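Local coordinates for protein 3-oxo-tetronate kinase (Haemophilus influenzae, PDB 1YZY) that catalyses the ATP-dependent phosphorylation of 3-oxo-tetronate to 3-oxo-tetronate 4-phosphate, as a member of the four-carbon acid sugar kinase family, at residues A[24-30]-A[41-47]; A[14-19]-A[220-225]; A[106-110]-A[183-187]. All coordinates share one frame. Residue numbers count along the deposited sequence, not the author numbering.

Contact 1 of 3, residues A[24-30]-A[41-47]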
loop_
_atom_site.group_PDB
_atom_site.type_symbol
_atom_site.label_atom_id
_atom_site.label_comp_id
_atom_site.label_asym_id
_atom_site.label_seq_id
_atom_site.Cartn_x
_atom_site.Cartn_y
_atom_site.Cartn_z
ATOM N N LEU A 24 -1.457 -3.484 -14.861
ATOM C CA LEU A 24 -2.542 -2.503 -14.771
ATOM C C LEU A 24 -2.111 -1.084 -14.355
ATOM O O LEU A 24 -1.407 -0.923 -13.370
ATOM C CB LEU A 24 -3.613 -3.029 -13.806
ATOM C CG LEU A 24 -4.962 -3.443 -14.404
ATOM C CD1 LEU A 24 -4.795 -4.329 -15.629
ATOM C CD2 LEU A 24 -5.805 -4.116 -13.332
ATOM N N SER A 25 -2.479 -0.063 -15.125
ATOM C CA SER A 25 -2.122 1.304 -14.726
ATOM C C SER A 25 -2.945 1.621 -13.469
ATOM O O SER A 25 -4.170 1.508 -13.481
ATOM C CB SER A 25 -2.357 2.316 -15.859
ATOM O OG SER A 25 -3.675 2.295 -16.364
ATOM N N THR A 26 -2.266 2.010 -12.393
ATOM C CA THR A 26 -2.925 2.251 -11.106
ATOM C C THR A 26 -2.704 3.618 -10.438
ATOM O O THR A 26 -1.629 4.208 -10.522
ATOM C CB THR A 26 -2.482 1.149 -10.095
ATOM O OG1 THR A 26 -2.726 -0.151 -10.654
ATOM C CG2 THR A 26 -3.222 1.267 -8.763
ATOM N N VAL A 27 -3.746 4.112 -9.779
ATOM C CA VAL A 27 -3.693 5.365 -9.035
ATOM C C VAL A 27 -4.174 5.062 -7.621
ATOM O O VAL A 27 -5.269 4.531 -7.430
ATOM C CB VAL A 27 -4.602 6.453 -9.645
ATOM C CG1 VAL A 27 -4.758 7.606 -8.670
ATOM C CG2 VAL A 27 -4.009 6.959 -10.941
ATOM N N GLN A 28 -3.334 5.353 -6.637
ATOM C CA GLN A 28 -3.692 5.124 -5.248
ATOM C C GLN A 28 -4.002 6.438 -4.526
ATOM O O GLN A 28 -3.105 7.237 -4.260
ATOM C CB GLN A 28 -2.566 4.397 -4.510
ATOM C CG GLN A 28 -2.872 4.128 -3.033
ATOM C CD GLN A 28 -1.685 3.577 -2.271
ATOM O OE1 GLN A 28 -0.732 3.065 -2.868
ATOM N NE2 GLN A 28 -1.731 3.682 -0.944
ATOM N N MET A 29 -5.276 6.648 -4.214
ATOM C CA MET A 29 -5.708 7.841 -3.502
ATOM C C MET A 29 -5.694 7.561 -2.004
ATOM O O MET A 29 -6.124 6.498 -1.568
ATOM C CB MET A 29 -7.109 8.237 -3.951
ATOM C CG MET A 29 -7.199 8.572 -5.429
ATOM S SD MET A 29 -6.018 9.855 -5.946
ATOM C CE MET A 29 -7.118 11.208 -6.360
ATOM N N ASN A 30 -5.144 8.481 -1.223
ATOM C CA ASN A 30 -5.104 8.308 0.229
ATOM C C ASN A 30 -6.300 9.062 0.807
ATOM O O ASN A 30 -6.273 10.283 0.924
ATOM C CB ASN A 30 -3.791 8.845 0.801
ATOM C CG ASN A 30 -2.565 8.194 0.168
ATOM O OD1 ASN A 30 -2.521 6.982 -0.028
ATOM N ND2 ASN A 30 -1.561 9.004 -0.150
ATOM N N VAL A 41 -7.075 5.653 -15.893
ATOM C CA VAL A 41 -6.263 4.496 -15.494
ATOM C C VAL A 41 -7.099 3.215 -15.453
ATOM O O VAL A 41 -8.324 3.265 -15.571
ATOM C CB VAL A 41 -5.581 4.695 -14.113
ATOM C CG1 VAL A 41 -4.548 5.809 -14.195
ATOM C CG2 VAL A 41 -6.618 4.980 -13.039
ATOM N N ASP A 42 -6.426 2.078 -15.292
ATOM C CA ASP A 42 -7.077 0.773 -15.246
ATOM C C ASP A 42 -7.627 0.442 -13.866
ATOM O O ASP A 42 -8.612 -0.287 -13.746
ATOM C CB ASP A 42 -6.096 -0.335 -15.647
ATOM C CG ASP A 42 -5.549 -0.163 -17.041
ATOM O OD1 ASP A 42 -6.310 0.252 -17.945
ATOM O OD2 ASP A 42 -4.351 -0.464 -17.233
ATOM N N ALA A 43 -6.957 0.936 -12.830
ATOM C CA ALA A 43 -7.365 0.680 -11.452
ATOM C C ALA A 43 -7.119 1.869 -10.518
ATOM O O ALA A 43 -6.133 2.593 -10.654
ATOM C CB ALA A 43 -6.638 -0.564 -10.916
ATOM N N ILE A 44 -8.042 2.086 -9.591
ATOM C CA ILE A 44 -7.894 3.151 -8.616
ATOM C C ILE A 44 -8.099 2.523 -7.252
ATOM O O ILE A 44 -9.110 1.873 -7.017
ATOM C CB ILE A 44 -8.935 4.271 -8.800
ATOM C CG1 ILE A 44 -8.854 4.850 -10.214
ATOM C CG2 ILE A 44 -8.687 5.379 -7.776
ATOM C CD1 ILE A 44 -9.980 5.807 -10.546
ATOM N N VAL A 45 -7.109 2.672 -6.379
ATOM C CA VAL A 45 -7.166 2.143 -5.027
ATOM C C VAL A 45 -7.359 3.283 -4.015
ATOM O O VAL A 45 -6.592 4.240 -4.013
ATOM C CB VAL A 45 -5.843 1.427 -4.661
ATOM C CG1 VAL A 45 -5.937 0.818 -3.274
ATOM C CG2 VAL A 45 -5.500 0.362 -5.684
ATOM N N ILE A 46 -8.388 3.201 -3.178
ATOM C CA ILE A 46 -8.602 4.221 -2.150
ATOM C C ILE A 46 -8.217 3.649 -0.788
ATOM O O ILE A 46 -8.770 2.653 -0.340
ATOM C CB ILE A 46 -10.061 4.756 -2.121
ATOM C CG1 ILE A 46 -10.346 5.552 -3.392
ATOM C CG2 ILE A 46 -10.283 5.662 -0.894
ATOM C CD1 ILE A 46 -11.728 6.143 -3.437
ATOM N N SER A 47 -7.205 4.256 -0.181
ATOM C CA SER A 47 -6.678 3.865 1.120
ATOM C C SER A 47 -7.459 4.512 2.266
ATOM O O SER A 47 -7.604 5.741 2.320
ATOM C CB SER A 47 -5.191 4.253 1.192
ATOM O OG SER A 47 -4.802 4.693 2.482
#
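Strands 26-30 and 43-47 run side by side in the same direction, their axes 4.6 Å apart at closest approach and 19° from parallel. The register is unbroken, from Thr26 opposite Ala43 to Asn30 opposite Ser47, with paired CA atoms 4.6 to 4.8 Å apart. Hydrogen bonds alternate as parallel pairing requires: Ala43 N to Ser25 O (2.9 Å), Val27 N to Ala43 O (3.0 Å), Val45 N to Val27 O (2.8 Å), Met29 N to Val45 O (2.8 Å) and Ser47 N to Met29 O (2.8 Å). Between them lie CA-H...O contacts, such as Ile44 CA to Val27 O at 3.2 Å. Just before the strands, Asp42 OD2 accepts from Ser25 N at 2.8 Å, while Asp42 N reaches Ser25 OG at 3.0 Å.

Side chains sort by parity. Val27, Ile44, Met29 and Ile46 occupy one face, where Met29 CB lies 4.2 Å from Ile46 CG1 and Val27 CG2 meets Val41 CG1 at 3.5 Å; helix 55-71 packs there through Trp68 and Leu69 against both isoleucines. Thr26, Gln28, Asn30, Ala43, Val45 and Ser47 occupy the other, with Thr26 CG2 3.9 Å from Val45 CG2, and helix 9-20 covers that side, Leu19 against Thr26 and Ala12 against Ser47. Neighbouring parallel strands of one sheet, covered by a helix on each face, form the layered alpha/beta arrangement of this sugar-binding N-terminal domain, here beside the antiparallel junction of 26-30 with strand 369-375, which falls in the nucleotide-binding C-terminal range.

Contact 2 of 3, residues A[14-19]-A[220-225]; sequences DIASFL and GSGLGA
Two helical segments, 14-19 within helix 9-20 and 221-225 at the start of helix 221-232, lie side by side with their axes 8.9 Å apart at closest approach, N-to-C directions 22° apart and a signed crossing of -22°. CA atoms come nearest at Ile15-Ser221 (4.9 Å) and Phe18-Ala225 (5.2 Å). Gly220 leads in with phi/psi of -89/-140, and its carbonyl O lies 3.9 Å from Ile15 CD1 and accepts a hydrogen bond from the Tyr78 hydroxyl on strand 77-80. Ser221 points toward the first helix; with chi1 at m, its OG donates to Asp14 OD2 at 2.6 Å, Asp14 having chi1 at t. The Ser221 CB also sits 3.5 Å from Phe18 CD2. Gly222 makes no contact, and the Leu223 CA-to-CB bond points away. At Gly224 the helices can draw close because there is no side chain: an ideal CB would fall 2.8 Å from Ile15 CD1, a clash, whereas the actual CA is 4.4 Å from that CD1. Ile15 is extended, t,t, toward this glycine, and Leu19, at m,t, brings CD2 to 3.3 Å from Gly224 O. Ala225 ends the series with CB 3.8 Å from Phe18 CD1, so the Phe18 ring, chi1 -95°, spans one helical turn from Ser221 to Ala225.

Strand 216-219 runs through Gly220 into helix 221-232, a strand-turn-helix unit packed closely beside helix 9-20. Chemically, a single short hydrogen bond at the N-terminal end gives way to van der Waals contacts, so the interface combines one polar anchor with close packing over a glycine.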
loop_
_atom_site.group_PDB
_atom_site.type_symbol
_atom_site.label_atom_id
_atom_site.label_comp_id
_atom_site.label_asym_id
_atom_site.label_seq_id
_atom_site.Cartn_x
_atom_site.Cartn_y
_atom_site.Cartn_z
ATOM N N ASP A 14 0.265 -2.235 -0.919
ATOM C CA ASP A 14 0.571 -3.606 -1.309
ATOM C C ASP A 14 -0.187 -4.077 -2.547
ATOM O O ASP A 14 0.430 -4.494 -3.533
ATOM C CB ASP A 14 0.294 -4.554 -0.162
ATOM C CG ASP A 14 0.900 -5.922 -0.366
ATOM O OD1 ASP A 14 2.136 -6.047 -0.275
ATOM O OD2 ASP A 14 0.138 -6.881 -0.605
ATOM N N ILE A 15 -1.517 -4.007 -2.501
ATOM C CA ILE A 15 -2.323 -4.448 -3.628
ATOM C C ILE A 15 -2.077 -3.588 -4.851
ATOM O O ILE A 15 -2.074 -4.099 -5.973
ATOM C CB ILE A 15 -3.844 -4.525 -3.290
ATOM C CG1 ILE A 15 -4.588 -5.329 -4.364
ATOM C CG2 ILE A 15 -4.466 -3.125 -3.181
ATOM C CD1 ILE A 15 -6.054 -5.585 -4.041
ATOM N N ALA A 16 -1.848 -2.289 -4.634
ATOM C CA ALA A 16 -1.598 -1.350 -5.730
ATOM C C ALA A 16 -0.334 -1.723 -6.499
ATOM O O ALA A 16 -0.288 -1.582 -7.723
ATOM C CB ALA A 16 -1.505 0.076 -5.202
ATOM N N SER A 17 0.698 -2.147 -5.778
ATOM C CA SER A 17 1.937 -2.586 -6.410
ATOM C C SER A 17 1.644 -3.866 -7.192
ATOM O O SER A 17 2.164 -4.066 -8.288
ATOM C CB SER A 17 3.013 -2.871 -5.363
ATOM O OG SER A 17 3.922 -1.784 -5.247
ATOM N N PHE A 18 0.825 -4.736 -6.607
ATOM C CA PHE A 18 0.457 -5.987 -7.252
ATOM C C PHE A 18 -0.284 -5.760 -8.555
ATOM O O PHE A 18 -0.036 -6.446 -9.539
ATOM C CB PHE A 18 -0.368 -6.874 -6.311
ATOM C CG PHE A 18 0.460 -7.875 -5.562
ATOM C CD1 PHE A 18 1.261 -8.781 -6.251
ATOM C CD2 PHE A 18 0.462 -7.903 -4.174
ATOM C CE1 PHE A 18 2.054 -9.700 -5.574
ATOM C CE2 PHE A 18 1.255 -8.823 -3.475
ATOM C CZ PHE A 18 2.053 -9.724 -4.180
ATOM N N LEU A 19 -1.194 -4.795 -8.565
ATOM C CA LEU A 19 -1.947 -4.497 -9.770
ATOM C C LEU A 19 -1.030 -4.002 -10.879
ATOM O O LEU A 19 -1.233 -4.333 -12.047
ATOM C CB LEU A 19 -3.039 -3.465 -9.478
ATOM C CG LEU A 19 -4.090 -3.899 -8.449
ATOM C CD1 LEU A 19 -5.076 -2.767 -8.205
ATOM C CD2 LEU A 19 -4.821 -5.149 -8.930
ATOM N N GLY A 220 -7.507 -10.430 0.069
ATOM C CA GLY A 220 -6.244 -9.769 0.342
ATOM C C GLY A 220 -5.658 -9.291 -0.977
ATOM O O GLY A 220 -6.387 -8.800 -1.841
ATOM N N SER A 221 -4.346 -9.418 -1.143
ATOM C CA SER A 221 -3.718 -8.993 -2.393
ATOM C C SER A 221 -3.649 -10.124 -3.420
ATOM O O SER A 221 -3.563 -9.871 -4.621
ATOM C CB SER A 221 -2.315 -8.468 -2.128
ATOM O OG SER A 221 -2.342 -7.339 -1.280
ATOM N N GLY A 222 -3.631 -11.366 -2.931
ATOM C CA GLY A 222 -3.558 -12.525 -3.802
ATOM C C GLY A 222 -4.519 -12.555 -4.973
ATOM O O GLY A 222 -4.096 -12.730 -6.115
ATOM N N LEU A 223 -5.814 -12.429 -4.710
ATOM C CA LEU A 223 -6.796 -12.459 -5.790
ATOM C C LEU A 223 -6.676 -11.265 -6.713
ATOM O O LEU A 223 -6.799 -11.403 -7.936
ATOM C CB LEU A 223 -8.223 -12.523 -5.237
ATOM C CG LEU A 223 -9.338 -12.423 -6.280
ATOM C CD1 LEU A 223 -9.268 -13.606 -7.243
ATOM C CD2 LEU A 223 -10.688 -12.376 -5.596
ATOM N N GLY A 224 -6.510 -10.089 -6.115
ATOM C CA GLY A 224 -6.395 -8.862 -6.883
ATOM C C GLY A 224 -5.285 -8.939 -7.901
ATOM O O GLY A 224 -5.427 -8.408 -9.001
ATOM N N ALA A 225 -4.171 -9.557 -7.505
ATOM C CA ALA A 225 -3.000 -9.744 -8.365
ATOM C C ALA A 225 -3.338 -10.580 -9.597
ATOM O O ALA A 225 -2.957 -10.240 -10.723
ATOM C CB ALA A 225 -1.896 -10.414 -7.587
#

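Contact 3 of 3, residues A[106-110]-A[183-187]; sequences EDFTV and FAELK
Phe108 lays one face of its ring under the aliphatic part of Lys187: CG of the lysine stands 3.6 Å from the Phe108 ring centroid and 16° off its normal, a CH-pi contact whose closest pair is Phe108 CG to Lys187 CG at 3.5 Å. Phe108 is extended in backbone (phi/psi -153/144) with chi1 at t, which carries the ring toward helix 176-188; Phe108 CA and Lys187 CA, the nearest CA pair, are 7.1 Å apart. Lys187, chi1 m, chi2 t, chi3 p and chi4 t, runs on toward Asp107, but Asp107 OD1 and Lys187 NZ remain 4.6 Å apart, beyond a salt bridge.

The edge of the Phe108 ring is turned to the face of Phe183 in an offset edge-to-face pair, centroids 5.8 Å apart and planes at 65°, with Phe108 CE2 3.9 Å from Phe183 CD1. This is helix-on-sheet packing: segment 106-110 leads into strand 109-111, an outer strand of the small parallel sheet 109-111, 193-196, 164-167, and the helix packs against that sheet, Phe183 and Leu186 also touching Val167 and Leu186 touching Ala194. Residues 183-187 are regular helix, Lys187 N bonding to Phe183 O at 3.0 Å, so one turn brings both Phe183 and Lys187 to Phe108. Between them Leu186, rotamer m,t, places CB 4.3 Å from Phe108 CZ. Farther along the strand, Val110, chi1 at m, sets CG1 3.6 Å from Phe183 CZ, and the Phe183 ring also meets that of Phe214.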
loop_
_atom_site.group_PDB
_atom_site.type_symbol
_atom_site.label_atom_id
_atom_site.label_comp_id
_atom_site.label_asym_id
_atom_site.label_seq_id
_atom_site.Cartn_x
_atom_site.Cartn_y
_atom_site.Cartn_z
ATOM N N GLU A 106 -26.543 -6.277 -5.362
ATOM C CA GLU A 106 -25.978 -7.599 -5.583
ATOM C C GLU A 106 -26.221 -8.409 -4.314
ATOM O O GLU A 106 -26.453 -7.837 -3.244
ATOM C CB GLU A 106 -24.479 -7.479 -5.857
ATOM C CG GLU A 106 -24.145 -6.734 -7.133
ATOM C CD GLU A 106 -24.507 -7.519 -8.370
ATOM O OE1 GLU A 106 -23.794 -8.496 -8.669
ATOM O OE2 GLU A 106 -25.497 -7.170 -9.038
ATOM N N ASP A 107 -26.176 -9.735 -4.422
ATOM C CA ASP A 107 -26.414 -10.578 -3.255
ATOM C C ASP A 107 -25.429 -11.717 -3.037
ATOM O O ASP A 107 -25.667 -12.595 -2.216
ATOM C CB ASP A 107 -27.861 -11.101 -3.244
ATOM C CG ASP A 107 -28.382 -11.431 -4.630
ATOM O OD1 ASP A 107 -27.841 -12.354 -5.274
ATOM O OD2 ASP A 107 -29.340 -10.762 -5.078
ATOM N N PHE A 108 -24.300 -11.679 -3.735
ATOM C CA PHE A 108 -23.296 -12.724 -3.580
ATOM C C PHE A 108 -21.904 -12.194 -3.912
ATOM O O PHE A 108 -21.748 -11.373 -4.816
ATOM C CB PHE A 108 -23.637 -13.927 -4.487
ATOM C CG PHE A 108 -22.782 -15.146 -4.238
ATOM C CD1 PHE A 108 -22.864 -15.837 -3.032
ATOM C CD2 PHE A 108 -21.888 -15.592 -5.201
ATOM C CE1 PHE A 108 -22.064 -16.951 -2.789
ATOM C CE2 PHE A 108 -21.079 -16.712 -4.963
ATOM C CZ PHE A 108 -21.169 -17.387 -3.757
ATOM N N THR A 109 -20.899 -12.676 -3.190
ATOM C CA THR A 109 -19.514 -12.274 -3.423
ATOM C C THR A 109 -18.601 -13.355 -2.849
ATOM O O THR A 109 -19.085 -14.282 -2.204
ATOM C CB THR A 109 -19.197 -10.890 -2.756
ATOM O OG1 THR A 109 -17.915 -10.417 -3.196
ATOM C CG2 THR A 109 -19.181 -10.999 -1.228
ATOM N N VAL A 110 -17.297 -13.252 -3.111
ATOM C CA VAL A 110 -16.309 -14.213 -2.602
ATOM C C VAL A 110 -15.416 -13.626 -1.507
ATOM O O VAL A 110 -15.256 -12.414 -1.398
ATOM C CB VAL A 110 -15.395 -14.765 -3.730
ATOM C CG1 VAL A 110 -16.239 -15.357 -4.836
ATOM C CG2 VAL A 110 -14.478 -13.670 -4.272
ATOM N N PHE A 183 -20.632 -21.837 -7.297
ATOM C CA PHE A 183 -21.128 -20.515 -6.914
ATOM C C PHE A 183 -22.650 -20.524 -7.049
ATOM O O PHE A 183 -23.367 -19.982 -6.203
ATOM C CB PHE A 183 -20.584 -19.413 -7.838
ATOM C CG PHE A 183 -19.165 -18.988 -7.550
ATOM C CD1 PHE A 183 -18.542 -19.300 -6.353
ATOM C CD2 PHE A 183 -18.451 -18.261 -8.501
ATOM C CE1 PHE A 183 -17.227 -18.896 -6.101
ATOM C CE2 PHE A 183 -17.138 -17.855 -8.261
ATOM C CZ PHE A 183 -16.526 -18.174 -7.061
ATOM N N ALA A 184 -23.127 -21.088 -8.155
ATOM C CA ALA A 184 -24.555 -21.170 -8.426
ATOM C C ALA A 184 -25.258 -22.046 -7.393
ATOM O O ALA A 184 -26.423 -21.820 -7.051
ATOM C CB ALA A 184 -24.783 -21.712 -9.826
ATOM N N GLU A 185 -24.540 -23.053 -6.914
ATOM C CA GLU A 185 -25.035 -23.994 -5.922
ATOM C C GLU A 185 -25.101 -23.339 -4.540
ATOM O O GLU A 185 -26.095 -23.490 -3.832
ATOM C CB GLU A 185 -24.120 -25.225 -5.918
ATOM C CG GLU A 185 -24.099 -26.051 -4.653
ATOM C CD GLU A 185 -22.795 -26.829 -4.514
ATOM O OE1 GLU A 185 -21.832 -26.278 -3.921
ATOM O OE2 GLU A 185 -22.725 -27.979 -5.010
ATOM N N LEU A 186 -24.039 -22.630 -4.156
ATOM C CA LEU A 186 -23.991 -21.944 -2.862
ATOM C C LEU A 186 -25.084 -20.875 -2.773
ATOM O O LEU A 186 -25.683 -20.687 -1.715
ATOM C CB LEU A 186 -22.619 -21.310 -2.625
ATOM C CG LEU A 186 -21.415 -22.229 -2.412
ATOM C CD1 LEU A 186 -20.147 -21.395 -2.278
ATOM C CD2 LEU A 186 -21.612 -23.094 -1.177
ATOM N N LYS A 187 -25.331 -20.178 -3.881
ATOM C CA LYS A 187 -26.362 -19.149 -3.943
ATOM C C LYS A 187 -27.765 -19.726 -3.783
ATOM O O LYS A 187 -28.653 -19.077 -3.221
ATOM C CB LYS A 187 -26.280 -18.386 -5.266
ATOM C CG LYS A 187 -25.021 -17.560 -5.415
ATOM C CD LYS A 187 -24.935 -16.885 -6.779
ATOM C CE LYS A 187 -25.967 -15.779 -6.944
ATOM N NZ LYS A 187 -25.855 -15.134 -8.282
#

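In the fold
From the N terminus, helix 9-20 supplies the first half of contact 2, and the chain turns directly into strand 26-30. Contact 1 closes a short loop of ten residues between its strands; contact 3 follows in series, closing a 72-residue loop at helix 176-188. Both nest inside the 200-residue loop that contact 2 closes when helix 221-232 meets helix 9-20. Contacts 1 and 2 touch, with Leu24 N 2.9 Å from Leu19 O, a probable hydrogen bond, and contact 2 reaches contact 3 through Leu223 CD2 and Val110 CG2, 4.2 Å apart. Contact 2 therefore bridges the large mixed sheet and the small parallel sheet, while contacts 1 and 3 stay about 16 Å apart at their nearest atoms.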